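Local coordinates for protein aldo-keto reductase family 1 member C1 (Caenorhabditis elegans, PDB 1QWK) that probably reduces aldehydes and ketones with NADPH as an aldose reductase-like member of the aldo-keto reductase family, at residues Gln25-Pro28 against Ala29-Ile32; Thr37-Ala41 against Gly42-Ile46; Ala61-Glu64 against Leu65-Gly69; Val70-Arg73 against Glu74-Phe77; Ser264-Glu267 against Asn268-Lys271. All coordinates share one frame; numbering follows the deposited sequence.

Contact 1 of 5, residues Gln25-Pro28 against Ala29-Ile32; sequences QSSP and AEVI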
loop_
_atom_site.group_PDB
_atom_site.type_symbol
_atom_site.label_atom_id
_atom_site.label_comp_id
_atom_site.label_asym_id
_atom_site.label_seq_id
_atom_site.Cartn_x
_atom_site.Cartn_y
_atom_site.Cartn_z
ATOM N N GLN A 25 0.783 1.862 10.179
ATOM C CA GLN A 25 0.550 2.726 11.336
ATOM C C GLN A 25 -0.081 1.956 12.491
ATOM O O GLN A 25 -0.831 2.525 13.285
ATOM C CB GLN A 25 -0.376 3.881 10.953
ATOM C CG GLN A 25 0.314 5.071 10.318
ATOM C CD GLN A 25 1.171 5.831 11.312
ATOM O OE1 GLN A 25 0.703 6.199 12.390
ATOM N NE2 GLN A 25 2.426 6.073 10.954
ATOM N N SER A 26 0.219 0.664 12.587
ATOM C CA SER A 26 -0.351 -0.165 13.644
ATOM C C SER A 26 0.691 -0.949 14.428
ATOM O O SER A 26 1.543 -1.622 13.850
ATOM C CB SER A 26 -1.362 -1.149 13.047
ATOM O OG SER A 26 -2.390 -0.469 12.346
ATOM N N SER A 27 0.616 -0.858 15.751
ATOM C CA SER A 27 1.535 -1.586 16.618
ATOM C C SER A 27 1.005 -3.018 16.714
ATOM O O SER A 27 -0.139 -3.284 16.348
ATOM C CB SER A 27 1.550 -0.958 18.008
ATOM O OG SER A 27 0.276 -1.080 18.617
ATOM N N PRO A 28 1.829 -3.955 17.206
ATOM C CA PRO A 28 1.400 -5.352 17.332
ATOM C C PRO A 28 0.060 -5.528 18.054
ATOM O O PRO A 28 -0.766 -6.351 17.659
ATOM C CB PRO A 28 2.560 -5.993 18.086
ATOM C CG PRO A 28 3.741 -5.242 17.553
ATOM C CD PRO A 28 3.245 -3.807 17.587
ATOM N N ALA A 29 -0.158 -4.749 19.108
ATOM C CA ALA A 29 -1.401 -4.845 19.871
ATOM C C ALA A 29 -2.593 -4.260 19.112
ATOM O O ALA A 29 -3.675 -4.848 19.089
ATOM C CB ALA A 29 -1.239 -4.139 21.212
ATOM N N GLU A 30 -2.388 -3.102 18.492
ATOM C CA GLU A 30 -3.447 -2.440 17.736
ATOM C C GLU A 30 -3.807 -3.198 16.459
ATOM O O GLU A 30 -4.975 -3.247 16.063
ATOM C CB GLU A 30 -3.016 -1.020 17.351
ATOM C CG GLU A 30 -2.676 -0.109 18.518
ATOM C CD GLU A 30 -2.117 1.229 18.063
ATOM O OE1 GLU A 30 -1.082 1.235 17.360
ATOM O OE2 GLU A 30 -2.708 2.274 18.407
ATOM N N VAL A 31 -2.807 -3.796 15.818
ATOM C CA VAL A 31 -3.045 -4.501 14.567
ATOM C C VAL A 31 -3.932 -5.734 14.690
ATOM O O VAL A 31 -4.701 -6.038 13.781
ATOM C CB VAL A 31 -1.719 -4.905 13.880
ATOM C CG1 VAL A 31 -1.124 -6.134 14.546
ATOM C CG2 VAL A 31 -1.970 -5.152 12.401
ATOM N N ILE A 32 -3.840 -6.444 15.807
ATOM C CA ILE A 32 -4.676 -7.625 15.975
ATOM C C ILE A 32 -6.150 -7.232 15.923
ATOM O O ILE A 32 -6.932 -7.819 15.172
ATOM C CB ILE A 32 -4.379 -8.339 17.303
ATOM C CG1 ILE A 32 -2.965 -8.925 17.265
ATOM C CG2 ILE A 32 -5.407 -9.438 17.544
ATOM C CD1 ILE A 32 -2.510 -9.535 18.582
HETATM O O HOH W 1 -0.384 3.826 16.331
#
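One carboxylate oxygen, Glu30 OE1, takes two bonds from the same serine. Ser27 N reaches it at 3.1 Å on its anti lone pair, with an N-H...O angle of 162°. Ser27 OG gives the second bond at 3.0 Å and stands 35° out of the carboxylate plane. The serine also works in the reverse direction. Its OG accepts from Glu30 N, a weak bond at 3.3 Å. A chi1 of 64° helps, setting OG between its own backbone N and carbonyl carbon. A water adds a third donor to Glu30 OE1 at 2.9 Å and makes a weak bond to Gln25 O. The Ser26 side chain is about 8 Å from that of Tyr52, the predicted proton donor.

The first helical turn is closed by Val31 N, which bonds Ser27 O at 2.8 Å. Beside this bond Val31 CB packs on Ser26 CB at 3.9 Å. Val31 also touches Ala57 and Ile58 of helix 55-68, and it is buried. Ser27 is the N-cap and Glu30 the third residue after it. Together they form a capping box at the start of helix 28-41, the first helix of the TIM barrel.

Contact 2 of 5, residues Thr37-Ala41 against Gly42-Ile46; sequences TAVKA and GYRLI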
loop_
_atom_site.group_PDB
_atom_site.type_symbol
_atom_site.label_atom_id
_atom_site.label_comp_id
_atom_site.label_asym_id
_atom_site.label_seq_id
_atom_site.Cartn_x
_atom_site.Cartn_y
_atom_site.Cartn_z
ATOM N N THR A 37 -11.250 -6.697 12.945
ATOM C CA THR A 37 -12.356 -5.791 12.658
ATOM C C THR A 37 -12.527 -5.642 11.150
ATOM O O THR A 37 -13.646 -5.678 10.628
ATOM C CB THR A 37 -12.108 -4.395 13.264
ATOM O OG1 THR A 37 -12.019 -4.502 14.692
ATOM C CG2 THR A 37 -13.244 -3.452 12.903
ATOM N N ALA A 38 -11.409 -5.484 10.451
ATOM C CA ALA A 38 -11.429 -5.314 9.004
ATOM C C ALA A 38 -11.983 -6.545 8.297
ATOM O O ALA A 38 -12.846 -6.437 7.423
ATOM C CB ALA A 38 -10.021 -5.008 8.497
ATOM N N VAL A 39 -11.485 -7.718 8.666
ATOM C CA VAL A 39 -11.952 -8.946 8.034
ATOM C C VAL A 39 -13.435 -9.182 8.304
ATOM O O VAL A 39 -14.176 -9.584 7.408
ATOM C CB VAL A 39 -11.126 -10.165 8.507
ATOM C CG1 VAL A 39 -11.712 -11.454 7.938
ATOM C CG2 VAL A 39 -9.683 -10.013 8.052
ATOM N N LYS A 40 -13.879 -8.930 9.531
ATOM C CA LYS A 40 -15.289 -9.127 9.843
ATOM C C LYS A 40 -16.150 -8.109 9.097
ATOM O O LYS A 40 -17.333 -8.350 8.852
ATOM C CB LYS A 40 -15.525 -9.014 11.349
ATOM C CG LYS A 40 -14.894 -10.135 12.152
ATOM C CD LYS A 40 -15.026 -9.869 13.639
ATOM C CE LYS A 40 -14.369 -10.962 14.461
ATOM N NZ LYS A 40 -14.459 -10.669 15.917
ATOM N N ALA A 41 -15.553 -6.976 8.733
ATOM C CA ALA A 41 -16.269 -5.929 8.005
ATOM C C ALA A 41 -16.353 -6.220 6.509
ATOM O O ALA A 41 -17.230 -5.694 5.818
ATOM C CB ALA A 41 -15.595 -4.579 8.233
ATOM N N GLY A 42 -15.445 -7.051 6.006
ATOM C CA GLY A 42 -15.464 -7.382 4.591
ATOM C C GLY A 42 -14.117 -7.296 3.899
ATOM O O GLY A 42 -13.977 -7.754 2.765
ATOM N N TYR A 43 -13.129 -6.704 4.566
ATOM C CA TYR A 43 -11.791 -6.584 3.981
ATOM C C TYR A 43 -11.216 -7.970 3.751
ATOM O O TYR A 43 -11.327 -8.836 4.614
ATOM C CB TYR A 43 -10.850 -5.843 4.926
ATOM C CG TYR A 43 -11.064 -4.355 5.030
ATOM C CD1 TYR A 43 -10.168 -3.465 4.438
ATOM C CD2 TYR A 43 -12.105 -3.832 5.792
ATOM C CE1 TYR A 43 -10.298 -2.092 4.613
ATOM C CE2 TYR A 43 -12.243 -2.458 5.970
ATOM C CZ TYR A 43 -11.334 -1.596 5.385
ATOM O OH TYR A 43 -11.434 -0.240 5.602
ATOM N N ARG A 44 -10.577 -8.174 2.605
ATOM C CA ARG A 44 -9.993 -9.472 2.307
ATOM C C ARG A 44 -8.515 -9.380 1.954
ATOM O O ARG A 44 -7.916 -10.349 1.496
ATOM C CB ARG A 44 -10.788 -10.162 1.193
ATOM C CG ARG A 44 -12.179 -10.602 1.645
ATOM C CD ARG A 44 -12.080 -11.739 2.664
ATOM N NE ARG A 44 -13.389 -12.169 3.162
ATOM C CZ ARG A 44 -14.034 -11.603 4.178
ATOM N NH1 ARG A 44 -13.497 -10.572 4.821
ATOM N NH2 ARG A 44 -15.214 -12.075 4.555
ATOM N N LEU A 45 -7.927 -8.207 2.161
ATOM C CA LEU A 45 -6.497 -8.026 1.909
ATOM C C LEU A 45 -5.868 -7.314 3.102
ATOM O O LEU A 45 -6.416 -6.338 3.619
ATOM C CB LEU A 45 -6.252 -7.216 0.621
ATOM C CG LEU A 45 -4.778 -7.015 0.223
ATOM C CD1 LEU A 45 -4.641 -6.858 -1.289
ATOM C CD2 LEU A 45 -4.222 -5.784 0.938
ATOM N N ILE A 46 -4.727 -7.835 3.543
ATOM C CA ILE A 46 -3.967 -7.264 4.650
ATOM C C ILE A 46 -2.573 -6.962 4.111
ATOM O O ILE A 46 -1.906 -7.843 3.564
ATOM C CB ILE A 46 -3.824 -8.254 5.840
ATOM C CG1 ILE A 46 -5.211 -8.682 6.345
ATOM C CG2 ILE A 46 -3.026 -7.599 6.967
ATOM C CD1 ILE A 46 -6.134 -7.530 6.697
HETATM O O HOH W 2 -16.890 -10.576 6.568
#
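The Tyr43 ring meets Ala38 and Ala41 near its CD2 edge, and the Arg44 guanidinium meets Val39 O at its own edge. Both groups sit at the turn from helix 28-41 to strand 45-47, in a beta-alpha-beta unit of the TIM barrel. Ala38 O and Ala41 CB lie near the plane of the tyrosine ring, while Ala38 CB touches CD2 at 3.6 Å. The ring also meets that of Phe274, and Tyr43 OH bonds Ile270 O of helix 267-274. A water lies in the guanidinium plane and joins Arg44 NH2 to Val39 O.

Gly42 ends the helix with a positive phi of 133°, which suits a residue with no side chain. Gly42 N bonds Val39 O at 3.2 Å and, weakly, Ala38 O. Tyr43 N bonds Ala38 O at 2.9 Å.

Arg44 folds back over this end. Its CB points away from the helix, but the bend at chi2 of -68° helps return the guanidinium to it. One carbonyl of the last turn, Val39 O, thus takes a side-chain donor as well as Gly42 N. Arg44 NH1 bonds Val39 O at 2.9 Å on a lone pair in the carbonyl plane, and Tyr43 O at 2.8 Å.

Contact 3 of 5, residues Ala61-Glu64 against Leu65-Gly69; sequences AIKE and LLEEG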
loop_
_atom_site.group_PDB
_atom_site.type_symbol
_atom_site.label_atom_id
_atom_site.label_comp_id
_atom_site.label_asym_id
_atom_site.label_seq_id
_atom_site.Cartn_x
_atom_site.Cartn_y
_atom_site.Cartn_z
ATOM N N ALA A 61 -3.499 -12.830 14.547
ATOM C CA ALA A 61 -4.833 -12.379 14.178
ATOM C C ALA A 61 -5.459 -13.325 13.157
ATOM O O ALA A 61 -6.618 -13.721 13.287
ATOM C CB ALA A 61 -4.770 -10.961 13.613
ATOM N N ILE A 62 -4.688 -13.681 12.135
ATOM C CA ILE A 62 -5.176 -14.581 11.096
ATOM C C ILE A 62 -5.511 -15.945 11.691
ATOM O O ILE A 62 -6.525 -16.550 11.347
ATOM C CB ILE A 62 -4.129 -14.759 9.982
ATOM C CG1 ILE A 62 -3.917 -13.420 9.265
ATOM C CG2 ILE A 62 -4.584 -15.836 9.005
ATOM C CD1 ILE A 62 -2.823 -13.447 8.217
ATOM N N LYS A 63 -4.655 -16.417 12.591
ATOM C CA LYS A 63 -4.867 -17.705 13.233
ATOM C C LYS A 63 -6.218 -17.706 13.951
ATOM O O LYS A 63 -7.008 -18.639 13.803
ATOM C CB LYS A 63 -3.736 -17.982 14.227
ATOM C CG LYS A 63 -3.650 -19.428 14.694
ATOM C CD LYS A 63 -2.485 -19.624 15.656
ATOM C CE LYS A 63 -2.182 -21.099 15.887
ATOM N NZ LYS A 63 -3.338 -21.843 16.467
ATOM N N GLU A 64 -6.483 -16.654 14.721
ATOM C CA GLU A 64 -7.740 -16.536 15.453
ATOM C C GLU A 64 -8.937 -16.489 14.507
ATOM O O GLU A 64 -9.972 -17.107 14.771
ATOM C CB GLU A 64 -7.724 -15.284 16.335
ATOM C CG GLU A 64 -6.891 -15.425 17.603
ATOM C CD GLU A 64 -6.771 -14.122 18.376
ATOM O OE1 GLU A 64 -7.799 -13.433 18.561
ATOM O OE2 GLU A 64 -5.648 -13.790 18.812
ATOM N N LEU A 65 -8.800 -15.754 13.408
ATOM C CA LEU A 65 -9.874 -15.647 12.427
ATOM C C LEU A 65 -10.216 -17.014 11.841
ATOM O O LEU A 65 -11.390 -17.342 11.658
ATOM C CB LEU A 65 -9.472 -14.692 11.299
ATOM C CG LEU A 65 -9.485 -13.196 11.629
ATOM C CD1 LEU A 65 -8.800 -12.420 10.513
ATOM C CD2 LEU A 65 -10.919 -12.718 11.814
ATOM N N LEU A 66 -9.190 -17.808 11.551
ATOM C CA LEU A 66 -9.391 -19.139 10.988
ATOM C C LEU A 66 -10.073 -20.067 11.992
ATOM O O LEU A 66 -10.985 -20.812 11.635
ATOM C CB LEU A 66 -8.052 -19.740 10.550
ATOM C CG LEU A 66 -7.306 -19.011 9.423
ATOM C CD1 LEU A 66 -5.962 -19.676 9.180
ATOM C CD2 LEU A 66 -8.142 -19.026 8.158
ATOM N N GLU A 67 -9.634 -20.015 13.245
ATOM C CA GLU A 67 -10.211 -20.857 14.289
ATOM C C GLU A 67 -11.663 -20.476 14.569
ATOM O O GLU A 67 -12.484 -21.332 14.904
ATOM C CB GLU A 67 -9.387 -20.744 15.577
ATOM C CG GLU A 67 -7.928 -21.145 15.413
ATOM C CD GLU A 67 -7.155 -21.110 16.723
ATOM O OE1 GLU A 67 -7.191 -20.067 17.412
ATOM O OE2 GLU A 67 -6.505 -22.125 17.057
ATOM N N GLU A 68 -11.976 -19.190 14.429
ATOM C CA GLU A 68 -13.330 -18.698 14.660
ATOM C C GLU A 68 -14.241 -19.022 13.481
ATOM O O GLU A 68 -15.463 -18.890 13.574
ATOM C CB GLU A 68 -13.306 -17.184 14.890
ATOM C CG GLU A 68 -12.758 -16.773 16.245
ATOM C CD GLU A 68 -12.469 -15.288 16.334
ATOM O OE1 GLU A 68 -13.352 -14.483 15.967
ATOM O OE2 GLU A 68 -11.359 -14.925 16.776
ATOM N N GLY A 69 -13.639 -19.447 12.374
ATOM C CA GLY A 69 -14.411 -19.788 11.194
ATOM C C GLY A 69 -14.890 -18.583 10.407
ATOM O O GLY A 69 -15.801 -18.692 9.587
#
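Lys63 and Glu67 slant across each other on the outside of the last turns of helix 55-68. The helix is the middle element of a beta-alpha-beta unit of the TIM barrel, between strands 45-47 and 77-82. Lys63 CG stands anti to its backbone N, chi1 -165°. The chain then runs straight and bends only at chi4, which brings NZ round to the glutamate one turn on. Lys63 NZ and Glu67 OE2 form a salt bridge at 3.2 Å, and the hydrogen bond within it is weak. Both residues are exposed, so solvent probably screens the pair.

Ile62 and Leu66 lie side by side and point the same way. Their contact is a light one, with Ile62 CG2 at 4.1 Å from Leu66 CD1. Leu65 takes another face of the helix. It is buried and packs on Val35 and Val39 of helix 28-41.

Glu64 and Glu68 bring like charges together, with Glu64 OE1 at 4.3 Å from Glu68 OE2. Lys36 of helix 28-41 makes a salt bridge to each of these two oxygens. It probably offsets their repulsion and ties the two helices together.

Beneath the side chains the backbone bonds are regular. Leu65 N bonds Ala61 O at 3.0 Å, and Glu68 N bonds Glu64 O at 2.9 Å. Gly69 is the first residue to leave helical angles, in a Schellman motif with a positive phi of 77°. One of the two bonds that close it runs from Gly69 N back to Leu66 O at 3.1 Å.

Contact 4 of 5, residues Val70-Arg73 against Glu74-Phe77; sequences VVKR and EELF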
loop_
_atom_site.group_PDB
_atom_site.type_symbol
_atom_site.label_atom_id
_atom_site.label_comp_id
_atom_site.label_asym_id
_atom_site.label_seq_id
_atom_site.Cartn_x
_atom_site.Cartn_y
_atom_site.Cartn_z
ATOM N N VAL A 70 -14.277 -17.429 10.652
ATOM C CA VAL A 70 -14.655 -16.205 9.957
ATOM C C VAL A 70 -14.312 -16.307 8.476
ATOM O O VAL A 70 -15.114 -15.946 7.618
ATOM C CB VAL A 70 -13.934 -14.982 10.554
ATOM C CG1 VAL A 70 -14.356 -13.717 9.820
ATOM C CG2 VAL A 70 -14.254 -14.868 12.036
ATOM N N VAL A 71 -13.112 -16.797 8.185
ATOM C CA VAL A 71 -12.660 -16.961 6.808
ATOM C C VAL A 71 -11.674 -18.115 6.708
ATOM O O VAL A 71 -11.234 -18.663 7.719
ATOM C CB VAL A 71 -11.957 -15.680 6.271
ATOM C CG1 VAL A 71 -12.970 -14.572 6.056
ATOM C CG2 VAL A 71 -10.879 -15.226 7.246
ATOM N N LYS A 72 -11.351 -18.490 5.476
ATOM C CA LYS A 72 -10.385 -19.544 5.210
ATOM C C LYS A 72 -9.169 -18.849 4.607
ATOM O O LYS A 72 -9.290 -17.754 4.057
ATOM C CB LYS A 72 -10.947 -20.551 4.208
ATOM C CG LYS A 72 -12.079 -21.398 4.751
ATOM C CD LYS A 72 -12.554 -22.407 3.723
ATOM C CE LYS A 72 -13.580 -23.353 4.327
ATOM N NZ LYS A 72 -13.003 -24.113 5.477
ATOM N N ARG A 73 -8.005 -19.483 4.713
ATOM C CA ARG A 73 -6.771 -18.916 4.174
ATOM C C ARG A 73 -6.923 -18.459 2.730
ATOM O O ARG A 73 -6.515 -17.354 2.370
ATOM C CB ARG A 73 -5.640 -19.947 4.239
ATOM C CG ARG A 73 -4.382 -19.534 3.473
ATOM C CD ARG A 73 -3.694 -18.375 4.164
ATOM N NE ARG A 73 -2.513 -17.887 3.447
ATOM C CZ ARG A 73 -2.541 -16.973 2.480
ATOM N NH1 ARG A 73 -3.693 -16.439 2.099
ATOM N NH2 ARG A 73 -1.411 -16.568 1.918
ATOM N N GLU A 74 -7.511 -19.322 1.907
ATOM C CA GLU A 74 -7.698 -19.039 0.489
ATOM C C GLU A 74 -8.513 -17.778 0.223
ATOM O O GLU A 74 -8.414 -17.193 -0.854
ATOM C CB GLU A 74 -8.375 -20.232 -0.195
ATOM C CG GLU A 74 -8.221 -20.253 -1.708
ATOM C CD GLU A 74 -6.807 -20.601 -2.141
ATOM O OE1 GLU A 74 -6.347 -21.719 -1.819
ATOM O OE2 GLU A 74 -6.152 -19.763 -2.800
ATOM N N GLU A 75 -9.315 -17.364 1.199
ATOM C CA GLU A 75 -10.154 -16.179 1.047
ATOM C C GLU A 75 -9.429 -14.884 1.390
ATOM O O GLU A 75 -9.937 -13.797 1.123
ATOM C CB GLU A 75 -11.395 -16.292 1.933
ATOM C CG GLU A 75 -12.351 -17.396 1.540
ATOM C CD GLU A 75 -13.530 -17.489 2.484
ATOM O OE1 GLU A 75 -13.313 -17.784 3.678
ATOM O OE2 GLU A 75 -14.673 -17.264 2.033
ATOM N N LEU A 76 -8.251 -15.007 1.990
ATOM C CA LEU A 76 -7.468 -13.840 2.378
ATOM C C LEU A 76 -6.272 -13.614 1.465
ATOM O O LEU A 76 -5.625 -14.563 1.025
ATOM C CB LEU A 76 -6.976 -13.986 3.819
ATOM C CG LEU A 76 -8.018 -13.942 4.936
ATOM C CD1 LEU A 76 -7.323 -14.170 6.277
ATOM C CD2 LEU A 76 -8.733 -12.598 4.939
ATOM N N PHE A 77 -5.995 -12.346 1.181
ATOM C CA PHE A 77 -4.869 -11.962 0.341
ATOM C C PHE A 77 -3.890 -11.256 1.271
ATOM O O PHE A 77 -4.196 -10.193 1.817
ATOM C CB PHE A 77 -5.328 -11.001 -0.766
ATOM C CG PHE A 77 -4.301 -10.777 -1.848
ATOM C CD1 PHE A 77 -4.420 -11.418 -3.082
ATOM C CD2 PHE A 77 -3.207 -9.939 -1.627
ATOM C CE1 PHE A 77 -3.472 -11.225 -4.087
ATOM C CE2 PHE A 77 -2.252 -9.736 -2.620
ATOM C CZ PHE A 77 -2.379 -10.384 -3.857
#
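Glu75 reaches back with its carboxylate to the backbone of Lys72, in the loop that joins helix 55-68 to strand 77-82 of the TIM barrel. Lys72 N bonds Glu75 OE1 at 2.8 Å on the anti lone pair of that oxygen. The glutamate chain is extended beyond CG, which gives it the reach. Its OE1 also lies close to Val71 CA, at 3.3 Å.

Backbone bonds close the short 3-10 turn. Glu75 N bonds Lys72 O, and Leu76 N bonds Arg73 O, each at 2.9 Å. Lys72 is thus gripped through both its N and its O by Glu75.

The bend at chi2, 69°, helps bring the guanidinium of Arg73 back to Leu76 O. That oxygen lies in its plane at the edge, and Arg73 NH1 makes a weak bond to Leu76 O at 2.9 Å. The stronger partners are outside the turn. Arg73 NH2 bonds Tyr107 O and forms a salt bridge with Asp109.

The apolar part is small. Val71 and Leu76 cross at about a right angle, with Val71 CG2 at 3.8 Å from Leu76 CD1. Both are buried.

The loop thus probably owes part of its shape to its own Glu75 carboxylate, while Arg73 links it to the loop ahead of strand 110-113.

Contact 5 of 5, residues Ser264-Glu267 against Asn268-Lys271; sequences SIQE and NRIK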
loop_
_atom_site.group_PDB
_atom_site.type_symbol
_atom_site.label_atom_id
_atom_site.label_comp_id
_atom_site.label_asym_id
_atom_site.label_seq_id
_atom_site.Cartn_x
_atom_site.Cartn_y
_atom_site.Cartn_z
ATOM N N SER A 264 -6.262 3.759 8.390
ATOM C CA SER A 264 -7.093 3.857 9.587
ATOM C C SER A 264 -6.989 2.612 10.468
ATOM O O SER A 264 -6.976 1.488 9.968
ATOM C CB SER A 264 -8.550 4.086 9.186
ATOM O OG SER A 264 -8.680 5.273 8.420
ATOM N N ILE A 265 -6.905 2.818 11.782
ATOM C CA ILE A 265 -6.807 1.709 12.729
ATOM C C ILE A 265 -7.996 1.704 13.689
ATOM O O ILE A 265 -8.234 0.723 14.392
ATOM C CB ILE A 265 -5.514 1.789 13.564
ATOM C CG1 ILE A 265 -5.529 3.044 14.437
ATOM C CG2 ILE A 265 -4.305 1.807 12.645
ATOM C CD1 ILE A 265 -4.347 3.144 15.381
ATOM N N GLN A 266 -8.729 2.810 13.719
ATOM C CA GLN A 266 -9.897 2.933 14.580
ATOM C C GLN A 266 -11.056 2.148 13.979
ATOM O O GLN A 266 -11.303 2.220 12.776
ATOM C CB GLN A 266 -10.278 4.404 14.727
ATOM C CG GLN A 266 -9.243 5.235 15.463
ATOM C CD GLN A 266 -9.481 6.725 15.320
ATOM O OE1 GLN A 266 -9.219 7.309 14.264
ATOM N NE2 GLN A 266 -9.996 7.347 16.377
ATOM N N GLU A 267 -11.763 1.402 14.823
ATOM C CA GLU A 267 -12.892 0.580 14.390
ATOM C C GLU A 267 -13.889 1.299 13.485
ATOM O O GLU A 267 -14.266 0.779 12.433
ATOM C CB GLU A 267 -13.628 0.019 15.611
ATOM C CG GLU A 267 -14.874 -0.790 15.275
ATOM C CD GLU A 267 -15.501 -1.440 16.500
ATOM O OE1 GLU A 267 -15.789 -0.717 17.479
ATOM O OE2 GLU A 267 -15.710 -2.671 16.479
ATOM N N ASN A 268 -14.321 2.487 13.889
ATOM C CA ASN A 268 -15.287 3.238 13.094
ATOM C C ASN A 268 -14.732 3.694 11.753
ATOM O O ASN A 268 -15.456 3.728 10.760
ATOM C CB ASN A 268 -15.802 4.447 13.874
ATOM C CG ASN A 268 -16.665 4.048 15.052
ATOM O OD1 ASN A 268 -17.635 3.302 14.896
ATOM N ND2 ASN A 268 -16.320 4.539 16.236
ATOM N N ARG A 269 -13.453 4.048 11.719
ATOM C CA ARG A 269 -12.855 4.492 10.470
ATOM C C ARG A 269 -12.626 3.313 9.530
ATOM O O ARG A 269 -12.793 3.439 8.317
ATOM C CB ARG A 269 -11.547 5.236 10.737
ATOM C CG ARG A 269 -11.741 6.445 11.635
ATOM C CD ARG A 269 -10.666 7.484 11.418
ATOM N NE ARG A 269 -10.786 8.583 12.371
ATOM C CZ ARG A 269 -10.119 9.730 12.278
ATOM N NH1 ARG A 269 -9.283 9.931 11.269
ATOM N NH2 ARG A 269 -10.289 10.670 13.197
ATOM N N ILE A 270 -12.248 2.167 10.092
ATOM C CA ILE A 270 -12.031 0.973 9.282
ATOM C C ILE A 270 -13.347 0.613 8.595
ATOM O O ILE A 270 -13.369 0.240 7.423
ATOM C CB ILE A 270 -11.550 -0.223 10.148
ATOM C CG1 ILE A 270 -10.130 0.050 10.660
ATOM C CG2 ILE A 270 -11.589 -1.520 9.330
ATOM C CD1 ILE A 270 -9.590 -0.999 11.610
ATOM N N LYS A 271 -14.450 0.737 9.325
ATOM C CA LYS A 271 -15.755 0.426 8.758
ATOM C C LYS A 271 -16.164 1.484 7.740
ATOM O O LYS A 271 -16.722 1.163 6.693
ATOM C CB LYS A 271 -16.810 0.336 9.863
ATOM C CG LYS A 271 -16.652 -0.871 10.777
ATOM C CD LYS A 271 -17.737 -0.878 11.841
ATOM C CE LYS A 271 -17.633 -2.083 12.756
ATOM N NZ LYS A 271 -18.669 -2.020 13.828
#
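This is a local contact at the N-terminal end of helix 267-274, where the loop after strand 259-261 turns into the helix. It lies at the surface, and Ile270 is its buried residue. Gln266 is the N-cap. Its backbone O accepts from Ile270 N at 2.8 Å. Lys271 N follows with a bond to Glu267 O at 3.1 Å.

Gln266 and Arg269 lie side by side and point the same way. Gln266 OE1 sits over one face of the guanidinium, 2.8 Å from Arg269 NE. The angle is too poor for a hydrogen bond. The amide and guanidinium planes are 37° apart, so the two groups are neither stacked flat nor set edge to face. Arg269 is extended from CG to NE, which carries its guanidinium out alongside the glutamine. Nearer the backbone, Ser264 CB packs on Arg269 CB at 3.6 Å.

In the TIM barrel of this family the strand at 259-261 is the eighth, and a short loop leads from it to the helix. Ile270 is buried against the loop, with CD1 at 3.5 Å from Ile265 O. It also packs on Ala34 and Ala38 of helix 28-41.

Glu267 and Lys271 run side by side along the helix surface. With chi1 at 177°, the Glu267 chain leaves on the side away from its backbone N and runs beside the lysine. Glu267 OE2 and Lys271 NZ remain 4.0 Å apart, beyond a salt bridge. Their aliphatic parts meet at Glu267 CG and Lys271 CE.

Each contact closes only a short local turn, and the five follow one another along the chain without nesting or crossing. Contact 1 starts helix 28-41 and contact 2 ends it, leading into strand 45-47. Contact 3 ends helix 55-68, touching contact 1 through Ala61 and Ile32. Contact 4 shapes the loop on to strand 77-82. A probable hydrogen bond from Val70 N to Leu65 O joins contacts 3 and 4. Contact 2 meets contact 4 where the strands pair, at Arg44 O with Phe77 N. Much later, contact 5 starts helix 267-274. Its Ile270 packs on Ala38 of contact 2. Ile265 packs against contact 1, so the loop after strand 259-261 packs against the start of helix 28-41.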